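Local coordinates for protein endoglucanase E-5 (Thermobifida fusca, PDB 2CKS) that cuts internal beta-1,4-glucosidic linkages in cellulose, lichenin and cereal beta-D-glucans through its family 5 glycoside hydrolase catalytic domain, at residues I36-H41 with S63-E68; D49-D54 with R92-I97; S147-A152 with N192-S197; D212-A217 with D249-L254. All coordinates share one frame; numbering follows the deposited sequence.

Contact 1: I36-H41 with S63-E68; sequences IQWFDH and SMYIQE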
# COMPACT_ATOMS: atom_id res chain seq x y z
N ILE A 36 0.94 -6.06 11.20
CA ILE A 36 0.15 -7.15 11.78
C ILE A 36 0.78 -7.77 13.04
O ILE A 36 0.10 -8.45 13.81
CB ILE A 36 -0.23 -8.23 10.72
CG1 ILE A 36 0.99 -9.01 10.24
CG2 ILE A 36 -0.97 -7.57 9.54
CD1 ILE A 36 0.63 -10.27 9.44
N GLN A 37 2.06 -7.51 13.28
CA GLN A 37 2.71 -7.95 14.52
C GLN A 37 2.27 -7.16 15.76
O GLN A 37 2.49 -7.60 16.89
CB GLN A 37 4.24 -7.89 14.37
CG GLN A 37 4.88 -6.53 14.64
CD GLN A 37 4.96 -5.63 13.41
OE1 GLN A 37 4.18 -5.77 12.47
NE2 GLN A 37 5.90 -4.69 13.44
N TRP A 38 1.68 -5.99 15.53
CA TRP A 38 1.21 -5.13 16.62
C TRP A 38 -0.31 -4.98 16.65
O TRP A 38 -0.89 -4.83 17.73
CB TRP A 38 1.82 -3.74 16.49
CG TRP A 38 3.29 -3.66 16.62
CD1 TRP A 38 4.08 -4.31 17.52
CD2 TRP A 38 4.16 -2.86 15.83
NE1 TRP A 38 5.40 -3.97 17.34
CE2 TRP A 38 5.47 -3.06 16.31
CE3 TRP A 38 3.97 -1.96 14.77
CZ2 TRP A 38 6.58 -2.42 15.76
CZ3 TRP A 38 5.07 -1.33 14.22
CH2 TRP A 38 6.36 -1.57 14.72
N PHE A 39 -0.96 -5.00 15.49
CA PHE A 39 -2.38 -4.65 15.40
C PHE A 39 -3.19 -5.71 14.67
O PHE A 39 -4.14 -5.41 13.96
CB PHE A 39 -2.55 -3.27 14.75
CG PHE A 39 -1.93 -2.17 15.55
CD1 PHE A 39 -2.58 -1.63 16.64
CD2 PHE A 39 -0.65 -1.72 15.24
CE1 PHE A 39 -1.97 -0.65 17.41
CE2 PHE A 39 -0.05 -0.74 16.00
CZ PHE A 39 -0.71 -0.21 17.08
N ASP A 40 -2.79 -6.95 14.87
CA ASP A 40 -3.51 -8.08 14.32
C ASP A 40 -4.92 -8.14 14.88
O ASP A 40 -5.85 -8.54 14.18
CB ASP A 40 -2.79 -9.37 14.68
CG ASP A 40 -3.20 -10.51 13.83
OD1 ASP A 40 -3.39 -11.61 14.38
OD2 ASP A 40 -3.37 -10.38 12.60
N HIS A 41 -5.07 -7.75 16.15
CA HIS A 41 -6.37 -7.76 16.83
C HIS A 41 -7.39 -6.75 16.25
O HIS A 41 -8.59 -6.83 16.56
CB HIS A 41 -6.20 -7.61 18.36
CG HIS A 41 -5.56 -6.32 18.79
ND1 HIS A 41 -4.26 -5.98 18.45
CD2 HIS A 41 -6.04 -5.29 19.53
CE1 HIS A 41 -3.98 -4.79 18.95
NE2 HIS A 41 -5.04 -4.35 19.61
N SER A 63 0.01 -4.93 5.71
CA SER A 63 1.36 -4.49 6.00
C SER A 63 2.02 -5.45 6.97
O SER A 63 1.62 -5.54 8.13
CB SER A 63 1.35 -3.06 6.57
OG SER A 63 0.91 -2.15 5.58
N MET A 64 3.00 -6.17 6.47
CA MET A 64 3.75 -7.12 7.27
C MET A 64 5.19 -6.64 7.43
O MET A 64 6.00 -6.76 6.51
CB MET A 64 3.74 -8.49 6.61
CG MET A 64 4.44 -9.59 7.42
SD MET A 64 4.40 -11.17 6.59
CE MET A 64 5.64 -10.89 5.31
N TYR A 65 5.50 -6.09 8.60
CA TYR A 65 6.87 -5.76 8.95
C TYR A 65 7.70 -7.04 8.99
O TYR A 65 7.18 -8.12 9.25
CB TYR A 65 6.95 -5.11 10.31
CG TYR A 65 6.54 -3.66 10.41
CD1 TYR A 65 5.22 -3.27 10.22
CD2 TYR A 65 7.47 -2.68 10.75
CE1 TYR A 65 4.83 -1.96 10.35
CE2 TYR A 65 7.09 -1.35 10.88
CZ TYR A 65 5.77 -1.00 10.68
OH TYR A 65 5.37 0.31 10.81
N ILE A 66 8.99 -6.90 8.71
CA ILE A 66 9.90 -8.04 8.69
C ILE A 66 10.74 -8.02 9.96
O ILE A 66 10.80 -9.01 10.68
CB ILE A 66 10.79 -8.00 7.42
CG1 ILE A 66 9.95 -7.65 6.17
CG2 ILE A 66 11.53 -9.32 7.26
CD1 ILE A 66 8.79 -8.56 5.91
N GLN A 67 11.37 -6.89 10.23
CA GLN A 67 12.00 -6.61 11.51
C GLN A 67 10.93 -6.05 12.45
O GLN A 67 9.74 -6.21 12.20
CB GLN A 67 13.19 -5.68 11.31
CG GLN A 67 14.42 -6.40 10.75
CD GLN A 67 14.27 -6.85 9.30
OE1 GLN A 67 13.95 -6.04 8.43
NE2 GLN A 67 14.51 -8.13 9.05
N GLU A 68 11.33 -5.43 13.57
CA GLU A 68 10.40 -4.83 14.52
C GLU A 68 9.34 -5.84 15.00
O GLU A 68 8.15 -5.53 15.07
CB GLU A 68 9.78 -3.55 13.94
CG GLU A 68 10.86 -2.56 13.49
CD GLU A 68 10.31 -1.24 12.98
OE1 GLU A 68 9.58 -0.55 13.74
OE2 GLU A 68 10.63 -0.88 11.83
O HOH W 1 4.23 -7.85 10.65

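Contact 2: D49-D54 with R92-I97; sequences DALAYD and RGLYVI. With ZN (zinc ion), chain D.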
# COMPACT_ATOMS: atom_id res chain seq x y z
N ASP A 49 -15.46 -6.51 7.49
CA ASP A 49 -16.78 -6.32 6.90
C ASP A 49 -17.11 -4.83 6.85
O ASP A 49 -17.62 -4.35 5.86
CB ASP A 49 -17.87 -7.03 7.71
CG ASP A 49 -17.87 -8.53 7.52
OD1 ASP A 49 -18.75 -9.18 8.14
OD2 ASP A 49 -17.06 -9.14 6.80
N ALA A 50 -16.79 -4.10 7.91
CA ALA A 50 -17.05 -2.67 7.95
C ALA A 50 -16.27 -1.96 6.84
O ALA A 50 -16.82 -1.13 6.12
CB ALA A 50 -16.68 -2.12 9.30
N LEU A 51 -14.99 -2.30 6.70
CA LEU A 51 -14.16 -1.66 5.70
C LEU A 51 -14.73 -1.86 4.29
O LEU A 51 -14.73 -0.94 3.48
CB LEU A 51 -12.73 -2.20 5.78
CG LEU A 51 -11.72 -1.64 4.77
CD1 LEU A 51 -11.58 -0.14 4.96
CD2 LEU A 51 -10.39 -2.36 4.92
N ALA A 52 -15.21 -3.07 4.00
CA ALA A 52 -15.68 -3.41 2.66
C ALA A 52 -17.08 -2.87 2.42
O ALA A 52 -17.33 -2.20 1.42
CB ALA A 52 -15.66 -4.92 2.47
N TYR A 53 -17.99 -3.17 3.34
CA TYR A 53 -19.42 -2.94 3.11
C TYR A 53 -19.90 -1.56 3.53
O TYR A 53 -20.84 -1.05 2.95
CB TYR A 53 -20.25 -3.99 3.86
CG TYR A 53 -19.86 -5.44 3.65
CD1 TYR A 53 -19.98 -6.35 4.70
CD2 TYR A 53 -19.39 -5.91 2.43
CE1 TYR A 53 -19.64 -7.68 4.54
CE2 TYR A 53 -19.04 -7.25 2.26
CZ TYR A 53 -19.17 -8.12 3.32
OH TYR A 53 -18.83 -9.45 3.17
N ASP A 54 -19.30 -0.99 4.58
CA ASP A 54 -19.73 0.31 5.09
C ASP A 54 -18.85 1.45 4.58
O ASP A 54 -19.35 2.47 4.11
CB ASP A 54 -19.74 0.32 6.62
CG ASP A 54 -20.67 -0.70 7.21
OD1 ASP A 54 -21.66 -1.09 6.54
OD2 ASP A 54 -20.50 -1.18 8.35
N ARG A 92 -14.53 -10.61 0.80
CA ARG A 92 -15.26 -9.37 1.01
C ARG A 92 -15.19 -8.44 -0.20
O ARG A 92 -15.61 -7.29 -0.15
CB ARG A 92 -14.75 -8.68 2.29
CG ARG A 92 -15.08 -9.48 3.54
CD ARG A 92 -14.18 -9.23 4.72
NE ARG A 92 -14.66 -9.96 5.89
CZ ARG A 92 -14.50 -11.26 6.11
NH1 ARG A 92 -13.80 -12.03 5.29
NH2 ARG A 92 -15.02 -11.79 7.20
N GLY A 93 -14.69 -8.97 -1.31
CA GLY A 93 -14.70 -8.28 -2.58
C GLY A 93 -13.66 -7.20 -2.75
O GLY A 93 -13.83 -6.31 -3.59
N LEU A 94 -12.60 -7.28 -1.96
CA LEU A 94 -11.52 -6.29 -1.97
C LEU A 94 -10.30 -6.74 -2.75
O LEU A 94 -9.91 -7.91 -2.70
CB LEU A 94 -11.06 -6.00 -0.55
CG LEU A 94 -12.11 -5.48 0.43
CD1 LEU A 94 -11.51 -5.44 1.84
CD2 LEU A 94 -12.59 -4.13 -0.03
N TYR A 95 -9.67 -5.80 -3.44
CA TYR A 95 -8.31 -5.97 -3.90
C TYR A 95 -7.40 -6.00 -2.68
O TYR A 95 -7.73 -5.45 -1.63
CB TYR A 95 -7.90 -4.86 -4.87
CG TYR A 95 -8.66 -5.01 -6.16
CD1 TYR A 95 -9.88 -4.37 -6.36
CD2 TYR A 95 -8.20 -5.85 -7.16
CE1 TYR A 95 -10.59 -4.54 -7.53
CE2 TYR A 95 -8.92 -6.04 -8.32
CZ TYR A 95 -10.10 -5.38 -8.51
OH TYR A 95 -10.83 -5.56 -9.66
N VAL A 96 -6.27 -6.68 -2.82
CA VAL A 96 -5.34 -6.82 -1.71
C VAL A 96 -3.95 -6.49 -2.18
O VAL A 96 -3.51 -6.99 -3.21
CB VAL A 96 -5.31 -8.25 -1.19
CG1 VAL A 96 -4.37 -8.34 0.02
CG2 VAL A 96 -6.68 -8.68 -0.80
N ILE A 97 -3.26 -5.64 -1.43
CA ILE A 97 -1.83 -5.43 -1.63
C ILE A 97 -1.09 -6.19 -0.55
O ILE A 97 -1.32 -5.96 0.63
CB ILE A 97 -1.46 -3.95 -1.55
CG1 ILE A 97 -2.23 -3.17 -2.60
CG2 ILE A 97 0.05 -3.79 -1.70
CD1 ILE A 97 -2.05 -1.68 -2.52
ZN ZN D . -18.59 -11.15 8.21

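Contact 3: S147-A152 with N192-S197; sequences SIKSYA and NPVNAS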
# COMPACT_ATOMS: atom_id res chain seq x y z
N SER A 147 20.19 0.47 -7.01
CA SER A 147 20.18 -0.70 -6.14
C SER A 147 18.75 -1.18 -5.89
O SER A 147 18.53 -2.38 -5.75
CB SER A 147 20.90 -0.42 -4.82
OG SER A 147 20.09 0.34 -3.95
N ILE A 148 17.79 -0.27 -5.85
CA ILE A 148 16.38 -0.67 -5.72
C ILE A 148 15.94 -1.38 -6.98
O ILE A 148 15.29 -2.41 -6.91
CB ILE A 148 15.47 0.53 -5.42
CG1 ILE A 148 15.84 1.17 -4.08
CG2 ILE A 148 14.00 0.07 -5.39
CD1 ILE A 148 15.25 2.54 -3.88
N LYS A 149 16.35 -0.86 -8.13
CA LYS A 149 16.05 -1.48 -9.41
C LYS A 149 16.62 -2.90 -9.48
O LYS A 149 15.95 -3.82 -9.91
CB LYS A 149 16.60 -0.60 -10.55
CG LYS A 149 16.47 -1.22 -11.94
CD LYS A 149 17.13 -0.36 -13.00
CE LYS A 149 17.79 -1.19 -14.09
NZ LYS A 149 16.77 -1.71 -15.03
N SER A 150 17.87 -3.09 -9.06
CA SER A 150 18.47 -4.42 -9.12
C SER A 150 17.81 -5.37 -8.12
O SER A 150 17.67 -6.55 -8.40
CB SER A 150 19.99 -4.36 -8.91
OG SER A 150 20.34 -3.77 -7.67
N TYR A 151 17.37 -4.85 -6.97
CA TYR A 151 16.61 -5.65 -6.01
C TYR A 151 15.32 -6.12 -6.66
O TYR A 151 14.96 -7.29 -6.58
CB TYR A 151 16.30 -4.85 -4.74
CG TYR A 151 15.22 -5.48 -3.88
CD1 TYR A 151 15.51 -6.53 -3.00
CD2 TYR A 151 13.90 -5.04 -3.95
CE1 TYR A 151 14.51 -7.10 -2.22
CE2 TYR A 151 12.91 -5.62 -3.20
CZ TYR A 151 13.21 -6.64 -2.33
OH TYR A 151 12.18 -7.19 -1.58
N ALA A 152 14.61 -5.19 -7.30
CA ALA A 152 13.33 -5.48 -7.92
C ALA A 152 13.50 -6.56 -8.98
O ALA A 152 12.70 -7.47 -9.09
CB ALA A 152 12.72 -4.21 -8.54
N ASN A 192 15.87 5.16 -15.84
CA ASN A 192 16.40 3.83 -15.57
C ASN A 192 15.31 2.95 -14.95
O ASN A 192 15.40 2.57 -13.79
CB ASN A 192 17.61 3.95 -14.63
CG ASN A 192 18.38 2.66 -14.49
OD1 ASN A 192 18.25 1.75 -15.30
ND2 ASN A 192 19.21 2.58 -13.44
N PRO A 193 14.27 2.64 -15.71
CA PRO A 193 13.10 1.97 -15.13
C PRO A 193 13.37 0.49 -14.85
O PRO A 193 14.28 -0.10 -15.44
CB PRO A 193 12.03 2.15 -16.20
CG PRO A 193 12.79 2.23 -17.46
CD PRO A 193 14.09 2.92 -17.14
N VAL A 194 12.59 -0.08 -13.95
CA VAL A 194 12.61 -1.52 -13.74
C VAL A 194 12.27 -2.19 -15.08
O VAL A 194 11.31 -1.78 -15.74
CB VAL A 194 11.63 -1.93 -12.62
CG1 VAL A 194 11.48 -3.45 -12.55
CG2 VAL A 194 12.08 -1.38 -11.29
N ASN A 195 13.06 -3.18 -15.47
CA ASN A 195 12.94 -3.87 -16.76
C ASN A 195 11.89 -4.98 -16.66
O ASN A 195 12.18 -6.16 -16.76
CB ASN A 195 14.31 -4.43 -17.20
CG ASN A 195 14.31 -4.94 -18.65
OD1 ASN A 195 14.03 -4.20 -19.60
ND2 ASN A 195 14.66 -6.21 -18.81
N ALA A 196 10.66 -4.56 -16.40
CA ALA A 196 9.50 -5.43 -16.38
C ALA A 196 8.32 -4.54 -16.63
O ALA A 196 8.39 -3.32 -16.44
CB ALA A 196 9.36 -6.13 -15.05
N SER A 197 7.23 -5.15 -17.06
CA SER A 197 5.99 -4.43 -17.25
C SER A 197 4.94 -4.96 -16.28
O SER A 197 5.20 -5.85 -15.47
CB SER A 197 5.56 -4.53 -18.69
OG SER A 197 6.52 -3.88 -19.50

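Contact 4: D212-A217 with D249-L254; sequences DNYLNA and DRYIDL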
# COMPACT_ATOMS: atom_id res chain seq x y z
N ASP A 212 4.28 21.35 -1.38
CA ASP A 212 4.18 21.45 -2.83
C ASP A 212 5.24 20.68 -3.60
O ASP A 212 4.97 20.21 -4.70
CB ASP A 212 4.18 22.93 -3.26
CG ASP A 212 2.89 23.64 -2.88
OD1 ASP A 212 2.35 23.37 -1.79
OD2 ASP A 212 2.35 24.50 -3.61
N ASN A 213 6.45 20.55 -3.05
CA ASN A 213 7.50 19.78 -3.73
C ASN A 213 7.18 18.29 -3.82
O ASN A 213 7.58 17.63 -4.77
CB ASN A 213 8.91 20.06 -3.16
CG ASN A 213 9.09 19.59 -1.72
OD1 ASN A 213 10.17 19.12 -1.36
ND2 ASN A 213 8.07 19.76 -0.89
N TYR A 214 6.45 17.76 -2.84
CA TYR A 214 6.01 16.37 -2.89
C TYR A 214 4.81 16.20 -3.83
O TYR A 214 4.76 15.26 -4.62
CB TYR A 214 5.68 15.86 -1.47
CG TYR A 214 6.90 15.57 -0.64
CD1 TYR A 214 7.32 14.26 -0.41
CD2 TYR A 214 7.65 16.60 -0.09
CE1 TYR A 214 8.46 14.00 0.36
CE2 TYR A 214 8.77 16.34 0.68
CZ TYR A 214 9.17 15.04 0.90
OH TYR A 214 10.29 14.81 1.66
N LEU A 215 3.86 17.13 -3.75
CA LEU A 215 2.70 17.13 -4.64
C LEU A 215 3.14 17.24 -6.11
O LEU A 215 2.66 16.52 -6.97
CB LEU A 215 1.74 18.27 -4.26
CG LEU A 215 0.42 18.37 -5.02
CD1 LEU A 215 -0.50 17.24 -4.62
CD2 LEU A 215 -0.25 19.72 -4.75
N ASN A 216 4.07 18.15 -6.38
CA ASN A 216 4.62 18.31 -7.72
C ASN A 216 5.30 17.04 -8.24
O ASN A 216 5.13 16.68 -9.41
CB ASN A 216 5.61 19.48 -7.77
CG ASN A 216 4.93 20.85 -7.67
OD1 ASN A 216 3.73 20.96 -7.88
ND2 ASN A 216 5.70 21.87 -7.35
N ALA A 217 6.05 16.36 -7.38
CA ALA A 217 6.73 15.13 -7.76
C ALA A 217 5.74 14.03 -8.12
O ALA A 217 5.99 13.25 -9.03
CB ALA A 217 7.66 14.66 -6.65
N ASP A 249 -6.38 17.39 0.91
CA ASP A 249 -7.42 17.47 -0.12
C ASP A 249 -6.81 17.81 -1.50
O ASP A 249 -7.33 17.39 -2.52
CB ASP A 249 -8.47 18.54 0.24
CG ASP A 249 -9.45 18.08 1.31
OD1 ASP A 249 -9.52 16.86 1.62
OD2 ASP A 249 -10.21 18.88 1.91
N ARG A 250 -5.71 18.57 -1.52
CA ARG A 250 -5.01 18.83 -2.78
C ARG A 250 -4.45 17.55 -3.36
O ARG A 250 -4.56 17.32 -4.56
CB ARG A 250 -3.90 19.87 -2.59
CG ARG A 250 -4.42 21.24 -2.17
CD ARG A 250 -3.34 22.22 -1.82
NE ARG A 250 -2.47 22.49 -2.96
CZ ARG A 250 -1.31 23.12 -2.89
NH1 ARG A 250 -0.85 23.58 -1.73
NH2 ARG A 250 -0.61 23.31 -4.00
N TYR A 251 -3.86 16.71 -2.52
CA TYR A 251 -3.39 15.40 -2.95
C TYR A 251 -4.56 14.53 -3.43
O TYR A 251 -4.46 13.85 -4.45
CB TYR A 251 -2.68 14.68 -1.80
CG TYR A 251 -1.26 15.12 -1.52
CD1 TYR A 251 -0.20 14.61 -2.26
CD2 TYR A 251 -0.98 16.00 -0.49
CE1 TYR A 251 1.11 14.97 -1.98
CE2 TYR A 251 0.32 16.38 -0.21
CZ TYR A 251 1.36 15.86 -0.96
OH TYR A 251 2.66 16.22 -0.68
N ILE A 252 -5.66 14.54 -2.69
CA ILE A 252 -6.83 13.73 -3.05
C ILE A 252 -7.38 14.15 -4.41
O ILE A 252 -7.72 13.30 -5.22
CB ILE A 252 -7.93 13.82 -1.97
CG1 ILE A 252 -7.48 13.06 -0.71
CG2 ILE A 252 -9.27 13.29 -2.48
CD1 ILE A 252 -7.61 11.56 -0.81
N ASP A 253 -7.44 15.45 -4.65
CA ASP A 253 -7.96 15.95 -5.92
C ASP A 253 -7.03 15.59 -7.08
O ASP A 253 -7.50 15.24 -8.15
CB ASP A 253 -8.22 17.45 -5.85
CG ASP A 253 -9.37 17.79 -4.91
OD1 ASP A 253 -9.49 18.97 -4.53
OD2 ASP A 253 -10.20 16.94 -4.50
N LEU A 254 -5.72 15.66 -6.84
CA LEU A 254 -4.75 15.30 -7.86
C LEU A 254 -4.86 13.81 -8.18
O LEU A 254 -4.90 13.42 -9.34
CB LEU A 254 -3.33 15.64 -7.42
CG LEU A 254 -2.22 15.49 -8.47
CD1 LEU A 254 -1.56 14.12 -8.40
CD2 LEU A 254 -2.73 15.79 -9.89

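Contact 1: I36-H41 with S63-E68
Y65 offers one face of its ring to both Q37 and W38 at the catalytic mouth of the TIM barrel, where strand 59-65, the second of the eight, runs out into a loop and meets the short helix 36-39 that follows the first. The inner part is tight, built on the buried I36, S63, M64 and Y65. I36 N donates to S63 O (3.2 Å), and the S63 side chain, hydrogen-bonded to D99 through OG, is about 5 Å from that of E231, the nucleophile by analogy with the family. Q37 comes next: its CG sits between the backbone N and the carbonyl carbon (chi1 84°), and the chain bends at chi2. NE2 lies over one face of each ring, 3.3 Å from Y65 CG and about 3.1 Å above the W38 plane near its centre. The same NE2 donates to E68 O (2.9 Å), while Q37 OE1 accepts a hydrogen bond from a water that also donates to Y65 O. W38 turns its edge to the Y65 face, with centroids 4.8 Å apart and planes at 58°. An alanine in place of Y65 would probably strip the Q37 amide and the W38 edge of the face they lie against, and let the indole turn more freely. H101 also meets the Y65 ring. At the outer, looser margin the partly exposed W38 and E68 touch without a hydrogen bond: E68 OE1 lies near the indole plane at its edge, 3.5 Å from W38 CH2.

Contact 2: D49-D54 with R92-I97
D49 and R92 reach for each other obliquely, their carboxylate and guanidinium planes only 26° apart. R92 NE donates a hydrogen bond to D49 OD2 at 2.7 Å, part of a salt bridge, meeting that oxygen nearly along its C-O axis, although OD2 sits 31° out of the guanidinium plane and the bond is bent. The aspartate is shared: D49 OD1 binds a zinc ion at 2.0 Å, and D45 supplies the second protein ligand. R92 NH2 in turn bonds D45, and NH1 bonds the backbone oxygen of M88, which fixes the rotation of the guanidinium; its charge probably offsets some of the negative charge collected round the metal. In the TIM barrel this joins helix 45-54, which leads into the second strand, 59-65, to the turn that brings the chain from helix 75-90 into the third strand, 95-101. G93 is the C-prime residue of the Schellman motif that ends helix 75-90. Y53 crosses the arginine chain at about a right angle, its OH 3.8 Å from R92 CG, while its ring plane is only 14° from that of the guanidinium. Further in the contact becomes apolar. A52 points its methyl at the turn, with CB 3.5 Å from R92 O and 4.0 Å from L94 CD2. L51 CD2 touches L94 CD1 more distantly, at 4.5 Å, and the leucine of the helix also packs on I60 of the second strand.

Contact 3: S147-A152 with N192-S197
K149 NZ donates to P193 O at 3.0 Å, and the same ammonium forms a salt bridge with E153 one turn further along its helix. The carbonyl is approached at a C=O...N angle of 144°, with the nitrogen tilted 30° from its plane. The lysine runs out extended at first, with CG anti to the backbone N (chi1 174°), then bends twice near its end and brings NZ to the loop. N192 crosses that chain at about a right angle and lays its amide oxygen on the methylenes: OD1 is 3.2 Å from K149 CE and 3.3 Å from CD. Beside the lysine stem, V194 packs CG2 against A152 CB at 4.0 Å, a small apolar patch next to the polar end. In the TIM barrel this ties helix 145-162, after the fourth strand, to the loop between helix 187-191 and the sixth strand, 199-206. The loop is held at further points: W145 bonds N192 O, the Y201 hydroxyl bonds V194 N, and E153 OE1 also accepts a hydrogen bond from N195 N, at the centre of an inverse gamma turn. An alanine in place of K149 would probably leave P193 O and the E153 carboxylate without their cationic partner and open a gap beside the N192 amide. One lysine charge thus serves a loop carbonyl and a helix carboxylate together, and because that carboxylate also accepts from the loop backbone, the polar network is likely to tighten the loop onto the helix.

Contact 4: D212-A217 with D249-L254
Two neighbouring helices of the barrel's outer shell meet where L215 rests on Y251. L215 CD1 stands over one face of the Y251 ring, 3.9 Å from its centroid and 23° off the normal, a CH-pi contact displaced toward the rim so that Y251 CD1 is the nearest ring atom at 3.5 Å. L215 carries CG anti to its backbone N; the two side chains run in opposite directions, and the phenol reaches back to the first helix. There Y251 OH comes within 3.1 Å of Y214 CB, close packing for a hydroxyl whose hydrogen-bond partner is H210 O, just before helix 212-224. F205 of the sixth strand stacks on the Y251 ring. The two short segments run in the same direction, axes 10.8 Å apart at closest and 7° from parallel, the common direction being that of successive helices in a TIM barrel: 212-224 follows the sixth strand and 245-258 the seventh. On the exposed side the other branch of the leucine, CD2, touches R250 NH2 at 3.7 Å, and the guanidinium goes on to D212. The carboxylate and guanidinium planes stand 72° apart, so the two-pronged salt bridge is twisted, not coplanar. R250 NH2 donates to D212 OD2 at 3.2 Å along a nearly straight N-H direction, with the oxygen in the guanidinium plane but the nitrogen well above that of the carboxylate. The second bond, from R250 NH1 to D212 OD1, has the same length but is weak, its angle less favourable.

From the N terminus, the segments of contacts 1 and 2 alternate: 36-41, 49-54, 63-68, 92-97. These two loops therefore cross, each closing over part of the other, and they tie helix 36-39 to the end of strand 59-65 and helix 45-54 to the turn leading into strand 95-101; their nearest atoms are about 5 Å apart without touching. Contact 3 opens only after both have closed and pins helix 145-162 to the loop ahead of strand 199-206. Contact 4 follows in series, pairing helices 212-224 and 245-258 around strand 227-233. None of the four nests in another. Contacts 1 and 4 lie on opposite sides of the chain's centre, as do contacts 2 and 3.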